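Local coordinates for pseudoaglycone deacetylase Dbv21 (Actinoplanes teichomyceticus, PDB 3DFI), which probably acts as a zinc-dependent hydrolase that removes the acetyl group from the pseudoaglycone precursor during biosynthesis of the lipoglycopeptide antibiotic A40926, at residues L28-Q33 with E213-R218; L73-E78 with Y226-S231; G93-A98 with A131-D136; E135-M140 with D166-A171. All blocks are in the same frame, centred on the assembly; numbering follows the deposited sequence.

Contact 1 (L28-Q33 with E213-R218); sequences LAQAEQ and EEARTR
The CA atoms of Ala-29 and Ala-215 come within 5.3 Å of each other where helix 19-33 and helix 213-223 meet, their local axes 8.6 Å apart and their directions 128° apart. This is a helix-helix contact of the PIG-L alpha/beta fold, in which helix 19-33 lies against strand 37-42, and it illustrates how a pair of alanines allows two backbones to draw close while longer side chains close over the seam. The methyl groups themselves meet at 4.2 Å, CB of Ala-29 to CB of Ala-215, and Leu-86 of helix 71-86 touches Ala-29 as well as Arg-218. Toward the C-terminal end of helix 19-33 the interface becomes polar. Gln-33, extended beyond CG, reaches tip to tip toward Glu-214, and its amide stacks on the carboxylate with Gln-33 CD 3.8 Å from Glu-214 CD. Arg-218 slides past the same glutamine in the opposite direction, its NH2 lying 3.3 Å from Gln-33 CG. A bend in the arginine chain (chi3 80°) turns NE out of line with the preceding carbons; NH1 donates to the carbonyl of Gln-85, and NH2 forms a salt bridge with Glu-32. In that bridge the two side chains cross at about a right angle, and Arg-218 NH2 meets Glu-32 OE2 at 3.2 Å from above the carboxylate plane, with an N-H...O angle of 154°.

Contact 2 (L73-E78 with Y226-S231); sequences LRRRNE and YATQLS
Arg-75 and Gln-229 cross at about a right angle, yet their flat ends lie almost parallel: guanidinium and amide planes are only 8° apart and stacked. The pair belongs to the contact between helix 71-86 and helix 227-233 in the PIG-L alpha/beta fold, beside the zinc site, whose metal lies about 6 Å from the Arg-75 side chain. Gln-229 OE1 sits over the centre of the guanidinium, 3.3 Å above its plane, and is therefore a stacking partner; the arginine NH2 instead donates to the carbonyl of Leu-17. Farther back, the arginine stem lies across Thr-228, CG of Arg-75 being 3.8 Å from Thr-228 CG2. Glu-78 supplies the second principal orientation. Its chain runs extended beyond CG (chi2 -177°), which sends CD out toward the backbone N-H of Thr-228, while its CB lies 4.0 Å from Tyr-226 CD1. The tyrosine hydroxyl pairs with Asp-79, one residue along the same helix as Glu-78. The contact also buries Thr-228 OG1, which has no polar partner in the model. The backbone of that threonine fares differently: Thr-228 N donates to Glu-78 OE2 on its syn side, at 2.9 Å, with an N-H...O angle of 154°.

Contact 3 (G93-A98 with A131-D136); sequences GRFLDA and AAIRED
The Phe-95 ring is sandwiched between Ile-133 on one face and its own neighbour Arg-94 on the other. Ile-133 CG1 sits over the ring centre, 3.9 Å from the centroid and 10° off the normal, a well-centred CH-pi contact; on the opposite face Arg-94 CG is offset toward the rim. The edge is occupied too: the carbonyl oxygen of Ala-132 lies near the ring plane, 3.6 Å from Phe-95 CZ, and Ala-132 CB approaches Phe-95 CE1 at 3.9 Å. Arg-94 presents the second flat group. CG stands between the backbone N and the carbonyl carbon (chi1 66°), and from there the chain runs extended to NE. Phe-95 CE1 lies over one face of the guanidinium, offset toward the rim, and the group grips Asp-136 side-on, one nitrogen to each oxygen. The shorter bond, from Arg-94 NE to the syn lone pair of Asp-136 OD2, measures 2.7 Å and is nearly straight at 173°, with the oxygen in the guanidinium plane. The second, Arg-94 NH2 to Asp-136 OD1 at 3.3 Å, is tilted out of both planes. Asp-136 OD2 also approaches Phe-95 CE2 at 3.3 Å, so one oxygen faces both the arginine and the ring. As a worked example, the contact pairs a salt bridge with a packed phenyl ring to hold an irregular loop against a helix. The loop leaves the C-terminal end of strand 89-92, and farther on Asp-97 touches His-16, a zinc ligand: the arrangement fits a Rossmann-like alpha/beta fold, in which loops at the C-terminal ends of the parallel strands border the active site.

Contact 4 (E135-M140 with D166-A171); sequences EDIESM and DATLLA
Ala-171 CB is set between two residues of helix 126-144, 3.6 Å from Ile-137 CG2 and 3.5 Å from Glu-138 CG. Ile-137 CD1 touches Ala-167 CB, one turn before Ala-171, at 4.0 Å and comes within 3.4 Å of Thr-168 OG1. The isoleucine serves both places through its two branches: CG2 turns to Ala-171, while CD1, carried outward by an extended chi2 of 166°, crosses toward Thr-168. That hydroxyl is engaged within its own helix, bonded to the carbonyl of Thr-164, so the methyl group lies beside an oxygen that already has a partner. Glu-138 contributes its aliphatic stem to the interface, and its carboxylate continues past Ala-171 CA to a salt bridge between OE2 and Arg-134 NE on the same helix. In the next shell, Ile-13 of strand 9-14 lies against both Ile-137 and Thr-168, and strand 148-152 also supports the threonine. The two helices thus pack on one side of the central sheet, their local axes 8.8 Å apart and their directions 49° apart. With no hydrogen bond between the two segments, the contact rests on van der Waals fit, while Thr-168 OG1 and Glu-138 OE2 find their partners within their own helices.

How the contacts relate
From the N terminus, helix 19-33 opens contact 1 and helix 71-86 opens contact 2 before either has closed. Contact 3 then joins the loop after strand 89-92 to helix 126-144, and contact 4 begins on that same helix, sharing Glu-135 and Asp-136, and closes on helix 159-174. Both short closures are nested inside the long loops of contacts 1 and 2. Contact 1 closes next, on helix 213-223, and contact 2 on the following helix, 227-233, so the two long loops cross. Contacts 3 and 4 touch through Ile-133 and Ala-167; contacts 2 and 3 approach between Arg-75 and Asp-97, near the zinc site. Contacts 1 and 3 lie on opposite sides of the chain's centre.

Contact 1 (L28-Q33 with E213-R218)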
loop_
_atom_site.group_PDB
_atom_site.type_symbol
_atom_site.label_atom_id
_atom_site.label_comp_id
_atom_site.label_asym_id
_atom_site.label_seq_id
_atom_site.Cartn_x
_atom_site.Cartn_y
_atom_site.Cartn_z
ATOM N N LEU A 28 7.970 3.210 7.153
ATOM C CA LEU A 28 7.121 4.315 7.591
ATOM C C LEU A 28 7.309 4.581 9.077
ATOM O O LEU A 28 7.488 5.742 9.478
ATOM C CB LEU A 28 5.645 4.057 7.263
ATOM C CG LEU A 28 5.271 3.979 5.774
ATOM C CD1 LEU A 28 3.753 3.733 5.611
ATOM C CD2 LEU A 28 5.684 5.203 5.021
ATOM N N ALA A 29 7.264 3.509 9.876
ATOM C CA ALA A 29 7.543 3.563 11.313
ATOM C C ALA A 29 8.914 4.171 11.580
ATOM O O ALA A 29 9.067 5.005 12.485
ATOM C CB ALA A 29 7.473 2.184 11.907
ATOM N N GLN A 30 9.915 3.731 10.814
ATOM C CA GLN A 30 11.293 4.237 10.969
ATOM C C GLN A 30 11.393 5.714 10.592
ATOM O O GLN A 30 12.174 6.464 11.205
ATOM C CB GLN A 30 12.284 3.438 10.118
ATOM C CG GLN A 30 13.755 3.842 10.325
ATOM C CD GLN A 30 14.288 3.396 11.675
ATOM O OE1 GLN A 30 14.687 4.218 12.505
ATOM N NE2 GLN A 30 14.285 2.089 11.911
ATOM N N ALA A 31 10.630 6.128 9.577
ATOM C CA ALA A 31 10.610 7.549 9.193
ATOM C C ALA A 31 10.050 8.392 10.332
ATOM O O ALA A 31 10.599 9.433 10.649
ATOM C CB ALA A 31 9.813 7.771 7.908
ATOM N N GLU A 32 8.977 7.909 10.963
ATOM C CA GLU A 32 8.369 8.609 12.093
ATOM C C GLU A 32 9.294 8.645 13.329
ATOM O O GLU A 32 9.423 9.685 13.996
ATOM C CB GLU A 32 6.995 8.013 12.419
ATOM C CG GLU A 32 6.160 8.850 13.383
ATOM C CD GLU A 32 6.220 8.349 14.832
ATOM O OE1 GLU A 32 5.367 8.785 15.644
ATOM O OE2 GLU A 32 7.099 7.519 15.166
ATOM N N GLN A 33 9.945 7.516 13.610
ATOM C CA GLN A 33 10.937 7.429 14.690
ATOM C C GLN A 33 12.104 8.381 14.443
ATOM O O GLN A 33 12.692 8.901 15.395
ATOM C CB GLN A 33 11.474 6.006 14.838
ATOM C CG GLN A 33 10.487 4.992 15.397
ATOM C CD GLN A 33 10.846 3.560 15.026
ATOM O OE1 GLN A 33 12.017 3.225 14.811
ATOM N NE2 GLN A 33 9.834 2.707 14.948
ATOM N N GLU A 213 15.049 -2.723 15.217
ATOM C CA GLU A 213 14.102 -3.726 15.710
ATOM C C GLU A 213 12.742 -3.166 16.116
ATOM O O GLU A 213 11.730 -3.826 15.924
ATOM C CB GLU A 213 14.693 -4.642 16.796
ATOM C CG GLU A 213 15.790 -4.050 17.652
ATOM C CD GLU A 213 16.755 -5.108 18.166
ATOM O OE1 GLU A 213 17.991 -4.900 18.063
ATOM O OE2 GLU A 213 16.284 -6.157 18.664
ATOM N N GLU A 214 12.695 -1.948 16.640
ATOM C CA GLU A 214 11.407 -1.397 17.035
ATOM C C GLU A 214 10.512 -1.062 15.831
ATOM O O GLU A 214 9.289 -1.226 15.916
ATOM C CB GLU A 214 11.550 -0.220 18.011
ATOM C CG GLU A 214 11.248 1.158 17.446
ATOM C CD GLU A 214 10.661 2.109 18.483
ATOM O OE1 GLU A 214 11.384 3.030 18.932
ATOM O OE2 GLU A 214 9.481 1.932 18.851
ATOM N N ALA A 215 11.111 -0.629 14.715
ATOM C CA ALA A 215 10.334 -0.339 13.512
ATOM C C ALA A 215 9.671 -1.613 12.975
ATOM O O ALA A 215 8.509 -1.583 12.570
ATOM C CB ALA A 215 11.193 0.326 12.442
ATOM N N ARG A 216 10.406 -2.732 13.008
ATOM C CA ARG A 216 9.864 -4.032 12.582
ATOM C C ARG A 216 8.772 -4.517 13.540
ATOM O O ARG A 216 7.736 -5.020 13.106
ATOM C CB ARG A 216 10.988 -5.069 12.469
ATOM C CG ARG A 216 10.540 -6.520 12.316
ATOM C CD ARG A 216 11.642 -7.439 12.810
ATOM N NE ARG A 216 11.225 -8.819 13.065
ATOM C CZ ARG A 216 10.454 -9.232 14.073
ATOM N NH1 ARG A 216 10.179 -10.524 14.188
ATOM N NH2 ARG A 216 9.937 -8.374 14.953
ATOM N N THR A 217 9.022 -4.370 14.839
ATOM C CA THR A 217 8.034 -4.695 15.874
ATOM C C THR A 217 6.760 -3.860 15.673
ATOM O O THR A 217 5.638 -4.397 15.698
ATOM C CB THR A 217 8.655 -4.559 17.298
ATOM O OG1 THR A 217 9.630 -5.591 17.476
ATOM C CG2 THR A 217 7.618 -4.703 18.405
ATOM N N ARG A 218 6.924 -2.564 15.428
ATOM C CA ARG A 218 5.766 -1.708 15.170
ATOM C C ARG A 218 5.007 -2.085 13.892
ATOM O O ARG A 218 3.774 -2.044 13.875
ATOM C CB ARG A 218 6.153 -0.238 15.152
ATOM C CG ARG A 218 6.570 0.281 16.528
ATOM C CD ARG A 218 7.107 1.692 16.387
ATOM N NE ARG A 218 6.008 2.645 16.292
ATOM C CZ ARG A 218 6.102 3.875 15.823
ATOM N NH1 ARG A 218 5.028 4.639 15.811
ATOM N NH2 ARG A 218 7.254 4.337 15.359
#

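Contact 2 (L73-E78 with Y226-S231)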
loop_
_atom_site.group_PDB
_atom_site.type_symbol
_atom_site.label_atom_id
_atom_site.label_comp_id
_atom_site.label_asym_id
_atom_site.label_seq_id
_atom_site.Cartn_x
_atom_site.Cartn_y
_atom_site.Cartn_z
ATOM N N LEU A 73 -16.549 0.227 6.212
ATOM C CA LEU A 73 -16.388 0.870 7.522
ATOM C C LEU A 73 -15.482 0.066 8.462
ATOM O O LEU A 73 -14.519 0.597 9.003
ATOM C CB LEU A 73 -17.754 1.136 8.173
ATOM C CG LEU A 73 -17.748 1.765 9.571
ATOM C CD1 LEU A 73 -17.157 3.205 9.533
ATOM C CD2 LEU A 73 -19.163 1.760 10.196
ATOM N N ARG A 74 -15.798 -1.211 8.686
ATOM C CA ARG A 74 -14.892 -2.090 9.439
ATOM C C ARG A 74 -13.421 -1.937 8.994
ATOM O O ARG A 74 -12.523 -1.752 9.820
ATOM C CB ARG A 74 -15.336 -3.549 9.308
ATOM C CG ARG A 74 -14.472 -4.596 10.102
ATOM C CD ARG A 74 -15.021 -4.816 11.557
ATOM N NE ARG A 74 -15.056 -3.552 12.297
ATOM C CZ ARG A 74 -14.019 -3.034 12.959
ATOM N NH1 ARG A 74 -14.138 -1.857 13.554
ATOM N NH2 ARG A 74 -12.863 -3.680 13.036
ATOM N N ARG A 75 -13.188 -1.995 7.685
ATOM C CA ARG A 75 -11.828 -1.910 7.116
ATOM C C ARG A 75 -11.192 -0.530 7.300
ATOM O O ARG A 75 -9.996 -0.423 7.575
ATOM C CB ARG A 75 -11.855 -2.309 5.650
ATOM C CG ARG A 75 -12.191 -3.801 5.428
ATOM C CD ARG A 75 -11.863 -4.239 4.003
ATOM N NE ARG A 75 -10.434 -4.139 3.675
ATOM C CZ ARG A 75 -9.949 -4.398 2.456
ATOM N NH1 ARG A 75 -10.782 -4.769 1.496
ATOM N NH2 ARG A 75 -8.655 -4.296 2.194
ATOM N N ARG A 76 -11.996 0.528 7.200
ATOM C CA ARG A 76 -11.467 1.875 7.457
ATOM C C ARG A 76 -11.052 2.002 8.928
ATOM O O ARG A 76 -10.029 2.624 9.236
ATOM C CB ARG A 76 -12.472 2.953 7.066
ATOM C CG ARG A 76 -12.557 3.195 5.566
ATOM C CD ARG A 76 -13.384 4.435 5.245
ATOM N NE ARG A 76 -14.749 4.385 5.796
ATOM C CZ ARG A 76 -15.793 3.853 5.163
ATOM N NH1 ARG A 76 -15.643 3.276 3.968
ATOM N NH2 ARG A 76 -16.986 3.901 5.713
ATOM N N ASN A 77 -11.832 1.390 9.820
ATOM C CA ASN A 77 -11.485 1.351 11.248
ATOM C C ASN A 77 -10.221 0.546 11.520
ATOM O O ASN A 77 -9.409 0.912 12.374
ATOM C CB ASN A 77 -12.649 0.802 12.092
ATOM C CG ASN A 77 -13.786 1.812 12.266
ATOM O OD1 ASN A 77 -13.562 3.019 12.458
ATOM N ND2 ASN A 77 -15.017 1.308 12.238
ATOM N N GLU A 78 -10.069 -0.573 10.818
ATOM C CA GLU A 78 -8.832 -1.350 10.899
ATOM C C GLU A 78 -7.613 -0.513 10.479
ATOM O O GLU A 78 -6.559 -0.539 11.141
ATOM C CB GLU A 78 -8.928 -2.601 10.026
ATOM C CG GLU A 78 -9.942 -3.674 10.549
ATOM C CD GLU A 78 -9.938 -4.927 9.679
ATOM O OE1 GLU A 78 -9.473 -4.861 8.501
ATOM O OE2 GLU A 78 -10.366 -5.990 10.182
ATOM N N TYR A 226 -5.464 -5.331 10.744
ATOM C CA TYR A 226 -6.243 -5.675 9.546
ATOM C C TYR A 226 -6.723 -7.127 9.607
ATOM O O TYR A 226 -6.366 -7.944 8.754
ATOM C CB TYR A 226 -5.412 -5.480 8.292
ATOM C CG TYR A 226 -4.935 -4.079 8.066
ATOM C CD1 TYR A 226 -5.790 -3.105 7.551
ATOM C CD2 TYR A 226 -3.611 -3.727 8.331
ATOM C CE1 TYR A 226 -5.342 -1.778 7.315
ATOM C CE2 TYR A 226 -3.143 -2.408 8.089
ATOM C CZ TYR A 226 -4.016 -1.439 7.582
ATOM O OH TYR A 226 -3.564 -0.137 7.334
ATOM N N ALA A 227 -7.587 -7.412 10.573
ATOM C CA ALA A 227 -7.920 -8.786 10.955
ATOM C C ALA A 227 -8.755 -9.430 9.869
ATOM O O ALA A 227 -8.773 -10.649 9.700
ATOM C CB ALA A 227 -8.710 -8.760 12.240
ATOM N N THR A 228 -9.526 -8.586 9.203
ATOM C CA THR A 228 -10.360 -8.977 8.083
ATOM C C THR A 228 -9.494 -9.624 6.964
ATOM O O THR A 228 -9.764 -10.743 6.541
ATOM C CB THR A 228 -11.148 -7.712 7.626
ATOM O OG1 THR A 228 -12.423 -8.065 7.096
ATOM C CG2 THR A 228 -10.372 -6.841 6.716
ATOM N N GLN A 229 -8.435 -8.920 6.552
ATOM C CA GLN A 229 -7.505 -9.346 5.513
ATOM C C GLN A 229 -6.583 -10.455 6.001
ATOM O O GLN A 229 -6.350 -11.444 5.287
ATOM C CB GLN A 229 -6.672 -8.156 5.002
ATOM C CG GLN A 229 -7.505 -7.006 4.400
ATOM C CD GLN A 229 -8.657 -7.487 3.529
ATOM O OE1 GLN A 229 -9.822 -7.445 3.944
ATOM N NE2 GLN A 229 -8.339 -7.982 2.335
ATOM N N LEU A 230 -6.066 -10.316 7.221
ATOM C CA LEU A 230 -5.252 -11.397 7.797
ATOM C C LEU A 230 -6.004 -12.685 8.053
ATOM O O LEU A 230 -5.380 -13.742 8.250
ATOM C CB LEU A 230 -4.456 -10.940 9.026
ATOM C CG LEU A 230 -3.098 -10.311 8.619
ATOM C CD1 LEU A 230 -3.234 -9.138 7.639
ATOM C CD2 LEU A 230 -2.289 -9.886 9.834
ATOM N N SER A 231 -7.337 -12.643 8.014
ATOM C CA SER A 231 -8.056 -13.914 8.131
ATOM C C SER A 231 -7.806 -14.818 6.893
ATOM O O SER A 231 -7.989 -16.038 6.962
ATOM C CB SER A 231 -9.545 -13.744 8.487
ATOM O OG SER A 231 -10.313 -13.372 7.376
#

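Contact 3 (G93-A98 with A131-D136)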
loop_
_atom_site.group_PDB
_atom_site.type_symbol
_atom_site.label_atom_id
_atom_site.label_comp_id
_atom_site.label_asym_id
_atom_site.label_seq_id
_atom_site.Cartn_x
_atom_site.Cartn_y
_atom_site.Cartn_z
ATOM N N GLY A 93 -9.783 7.617 0.605
ATOM C CA GLY A 93 -10.262 8.011 -0.736
ATOM C C GLY A 93 -11.660 7.481 -1.039
ATOM O O GLY A 93 -12.212 6.651 -0.287
ATOM N N ARG A 94 -12.239 7.945 -2.140
ATOM C CA ARG A 94 -13.659 7.731 -2.421
ATOM C C ARG A 94 -13.972 6.512 -3.303
ATOM O O ARG A 94 -15.140 6.231 -3.574
ATOM C CB ARG A 94 -14.251 8.993 -3.087
ATOM C CG ARG A 94 -13.705 9.305 -4.454
ATOM C CD ARG A 94 -14.111 10.745 -4.875
ATOM N NE ARG A 94 -13.315 11.191 -6.000
ATOM C CZ ARG A 94 -13.824 11.448 -7.198
ATOM N NH1 ARG A 94 -15.130 11.320 -7.403
ATOM N NH2 ARG A 94 -13.035 11.836 -8.175
ATOM N N PHE A 95 -12.935 5.819 -3.781
ATOM C CA PHE A 95 -13.119 4.806 -4.828
ATOM C C PHE A 95 -13.524 3.432 -4.270
ATOM O O PHE A 95 -13.102 3.046 -3.189
ATOM C CB PHE A 95 -11.865 4.732 -5.705
ATOM C CG PHE A 95 -11.576 6.031 -6.434
ATOM C CD1 PHE A 95 -12.218 6.318 -7.625
ATOM C CD2 PHE A 95 -10.699 6.981 -5.899
ATOM C CE1 PHE A 95 -11.973 7.523 -8.305
ATOM C CE2 PHE A 95 -10.463 8.200 -6.566
ATOM C CZ PHE A 95 -11.089 8.450 -7.763
ATOM N N LEU A 96 -14.348 2.718 -5.031
ATOM C CA LEU A 96 -14.943 1.465 -4.576
ATOM C C LEU A 96 -14.146 0.277 -5.039
ATOM O O LEU A 96 -13.790 0.178 -6.211
ATOM C CB LEU A 96 -16.410 1.324 -5.036
ATOM C CG LEU A 96 -17.398 2.354 -4.488
ATOM C CD1 LEU A 96 -18.798 2.216 -5.121
ATOM C CD2 LEU A 96 -17.449 2.258 -2.973
ATOM N N ASP A 97 -13.891 -0.629 -4.094
ATOM C CA ASP A 97 -13.094 -1.819 -4.331
ATOM C C ASP A 97 -13.665 -2.604 -5.488
ATOM O O ASP A 97 -14.891 -2.622 -5.714
ATOM C CB ASP A 97 -13.035 -2.691 -3.073
ATOM C CG ASP A 97 -11.768 -3.551 -3.009
ATOM O OD1 ASP A 97 -11.580 -4.419 -3.899
ATOM O OD2 ASP A 97 -10.977 -3.383 -2.045
ATOM N N ALA A 98 -12.754 -3.230 -6.237
ATOM C CA ALA A 98 -13.108 -3.994 -7.438
ATOM C C ALA A 98 -14.336 -4.848 -7.183
ATOM O O ALA A 98 -15.183 -5.012 -8.061
ATOM C CB ALA A 98 -11.918 -4.856 -7.893
ATOM N N ALA A 131 -7.544 8.465 -14.569
ATOM C CA ALA A 131 -7.594 9.928 -14.641
ATOM C C ALA A 131 -8.313 10.508 -13.411
ATOM O O ALA A 131 -7.872 11.520 -12.848
ATOM C CB ALA A 131 -8.252 10.379 -15.939
ATOM N N ALA A 132 -9.390 9.839 -12.985
ATOM C CA ALA A 132 -10.132 10.221 -11.782
ATOM C C ALA A 132 -9.277 10.066 -10.529
ATOM O O ALA A 132 -9.282 10.942 -9.652
ATOM C CB ALA A 132 -11.426 9.379 -11.638
ATOM N N ILE A 133 -8.571 8.944 -10.433
ATOM C CA ILE A 133 -7.681 8.708 -9.321
ATOM C C ILE A 133 -6.553 9.740 -9.299
ATOM O O ILE A 133 -6.259 10.315 -8.257
ATOM C CB ILE A 133 -7.074 7.272 -9.354
ATOM C CG1 ILE A 133 -8.157 6.209 -9.166
ATOM C CG2 ILE A 133 -5.973 7.123 -8.295
ATOM C CD1 ILE A 133 -7.622 4.792 -9.361
ATOM N N ARG A 134 -5.928 9.973 -10.455
ATOM C CA ARG A 134 -4.863 10.978 -10.587
ATOM C C ARG A 134 -5.255 12.381 -10.036
ATOM O O ARG A 134 -4.460 13.021 -9.336
ATOM C CB ARG A 134 -4.413 11.083 -12.053
ATOM C CG ARG A 134 -3.359 12.168 -12.306
ATOM C CD ARG A 134 -3.176 12.479 -13.798
ATOM N NE ARG A 134 -2.379 13.683 -13.987
ATOM C CZ ARG A 134 -1.855 14.102 -15.147
ATOM N NH1 ARG A 134 -1.161 15.230 -15.176
ATOM N NH2 ARG A 134 -1.999 13.401 -16.273
ATOM N N GLU A 135 -6.457 12.853 -10.376
ATOM C CA GLU A 135 -6.959 14.170 -9.905
ATOM C C GLU A 135 -6.951 14.236 -8.376
ATOM O O GLU A 135 -6.469 15.195 -7.789
ATOM C CB GLU A 135 -8.405 14.372 -10.338
ATOM C CG GLU A 135 -8.660 15.087 -11.593
ATOM C CD GLU A 135 -10.133 15.472 -11.702
ATOM O OE1 GLU A 135 -10.441 16.690 -11.815
ATOM O OE2 GLU A 135 -10.985 14.553 -11.646
ATOM N N ASP A 136 -7.510 13.209 -7.750
ATOM C CA ASP A 136 -7.548 13.084 -6.291
ATOM C C ASP A 136 -6.165 12.979 -5.643
ATOM O O ASP A 136 -5.955 13.518 -4.554
ATOM C CB ASP A 136 -8.407 11.881 -5.885
ATOM C CG ASP A 136 -9.882 12.116 -6.091
ATOM O OD1 ASP A 136 -10.296 13.069 -6.818
ATOM O OD2 ASP A 136 -10.658 11.347 -5.494
#

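Contact 4 (E135-M140 with D166-A171)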
loop_
_atom_site.group_PDB
_atom_site.type_symbol
_atom_site.label_atom_id
_atom_site.label_comp_id
_atom_site.label_asym_id
_atom_site.label_seq_id
_atom_site.Cartn_x
_atom_site.Cartn_y
_atom_site.Cartn_z
ATOM N N GLU A 135 -6.457 12.853 -10.376
ATOM C CA GLU A 135 -6.959 14.170 -9.905
ATOM C C GLU A 135 -6.951 14.236 -8.376
ATOM O O GLU A 135 -6.469 15.195 -7.789
ATOM C CB GLU A 135 -8.405 14.372 -10.338
ATOM C CG GLU A 135 -8.660 15.087 -11.593
ATOM C CD GLU A 135 -10.133 15.472 -11.702
ATOM O OE1 GLU A 135 -10.441 16.690 -11.815
ATOM O OE2 GLU A 135 -10.985 14.553 -11.646
ATOM N N ASP A 136 -7.510 13.209 -7.750
ATOM C CA ASP A 136 -7.548 13.084 -6.291
ATOM C C ASP A 136 -6.165 12.979 -5.643
ATOM O O ASP A 136 -5.955 13.518 -4.554
ATOM C CB ASP A 136 -8.407 11.881 -5.885
ATOM C CG ASP A 136 -9.882 12.116 -6.091
ATOM O OD1 ASP A 136 -10.296 13.069 -6.818
ATOM O OD2 ASP A 136 -10.658 11.347 -5.494
ATOM N N ILE A 137 -5.241 12.270 -6.291
ATOM C CA ILE A 137 -3.853 12.218 -5.819
ATOM C C ILE A 137 -3.152 13.581 -5.960
ATOM O O ILE A 137 -2.426 13.992 -5.064
ATOM C CB ILE A 137 -3.015 11.090 -6.522
ATOM C CG1 ILE A 137 -3.539 9.704 -6.112
ATOM C CG2 ILE A 137 -1.543 11.132 -6.087
ATOM C CD1 ILE A 137 -2.997 8.621 -7.010
ATOM N N GLU A 138 -3.374 14.290 -7.069
ATOM C CA GLU A 138 -2.870 15.655 -7.179
ATOM C C GLU A 138 -3.421 16.532 -6.049
ATOM O O GLU A 138 -2.673 17.282 -5.428
ATOM C CB GLU A 138 -3.139 16.266 -8.574
ATOM C CG GLU A 138 -2.329 15.515 -9.668
ATOM C CD GLU A 138 -2.336 16.146 -11.042
ATOM O OE1 GLU A 138 -2.936 17.222 -11.208
ATOM O OE2 GLU A 138 -1.712 15.563 -11.966
ATOM N N SER A 139 -4.720 16.437 -5.780
ATOM C CA SER A 139 -5.345 17.211 -4.697
ATOM C C SER A 139 -4.697 16.854 -3.354
ATOM O O SER A 139 -4.404 17.739 -2.554
ATOM C CB SER A 139 -6.852 16.942 -4.636
ATOM O OG SER A 139 -7.479 17.375 -5.820
ATOM N N MET A 140 -4.448 15.566 -3.128
ATOM C CA MET A 140 -3.764 15.116 -1.913
ATOM C C MET A 140 -2.307 15.640 -1.781
ATOM O O MET A 140 -1.891 16.069 -0.698
ATOM C CB MET A 140 -3.848 13.586 -1.768
ATOM C CG MET A 140 -3.621 13.068 -0.347
ATOM S SD MET A 140 -5.009 13.431 0.798
ATOM C CE MET A 140 -4.621 14.997 1.500
ATOM N N ASP A 166 -0.222 3.739 -11.696
ATOM C CA ASP A 166 -0.200 4.524 -12.925
ATOM C C ASP A 166 -0.659 5.970 -12.677
ATOM O O ASP A 166 -0.051 6.936 -13.180
ATOM C CB ASP A 166 -1.034 3.835 -14.018
ATOM C CG ASP A 166 -0.353 2.553 -14.572
ATOM O OD1 ASP A 166 0.707 2.125 -14.043
ATOM O OD2 ASP A 166 -0.869 1.981 -15.561
ATOM N N ALA A 167 -1.724 6.102 -11.882
ATOM C CA ALA A 167 -2.249 7.416 -11.512
ATOM C C ALA A 167 -1.243 8.203 -10.662
ATOM O O ALA A 167 -1.088 9.402 -10.864
ATOM C CB ALA A 167 -3.596 7.275 -10.759
ATOM N N THR A 168 -0.556 7.506 -9.741
ATOM C CA THR A 168 0.434 8.127 -8.865
ATOM C C THR A 168 1.651 8.611 -9.666
ATOM O O THR A 168 2.155 9.720 -9.438
ATOM C CB THR A 168 0.886 7.199 -7.703
ATOM O OG1 THR A 168 -0.248 6.705 -6.973
ATOM C CG2 THR A 168 1.832 7.965 -6.747
ATOM N N LEU A 169 2.088 7.825 -10.645
ATOM C CA LEU A 169 3.213 8.251 -11.510
ATOM C C LEU A 169 2.936 9.560 -12.250
ATOM O O LEU A 169 3.790 10.446 -12.318
ATOM C CB LEU A 169 3.587 7.150 -12.506
ATOM C CG LEU A 169 4.290 5.926 -11.891
ATOM C CD1 LEU A 169 4.091 4.692 -12.768
ATOM C CD2 LEU A 169 5.798 6.214 -11.695
ATOM N N LEU A 170 1.742 9.668 -12.819
ATOM C CA LEU A 170 1.290 10.908 -13.470
ATOM C C LEU A 170 1.173 12.110 -12.506
ATOM O O LEU A 170 1.575 13.238 -12.831
ATOM C CB LEU A 170 -0.059 10.657 -14.166
ATOM C CG LEU A 170 -0.027 9.832 -15.458
ATOM C CD1 LEU A 170 -1.422 9.325 -15.801
ATOM C CD2 LEU A 170 0.575 10.628 -16.625
ATOM N N ALA A 171 0.603 11.863 -11.331
ATOM C CA ALA A 171 0.351 12.931 -10.364
ATOM C C ALA A 171 1.645 13.488 -9.755
ATOM O O ALA A 171 1.808 14.704 -9.675
ATOM C CB ALA A 171 -0.634 12.464 -9.266
#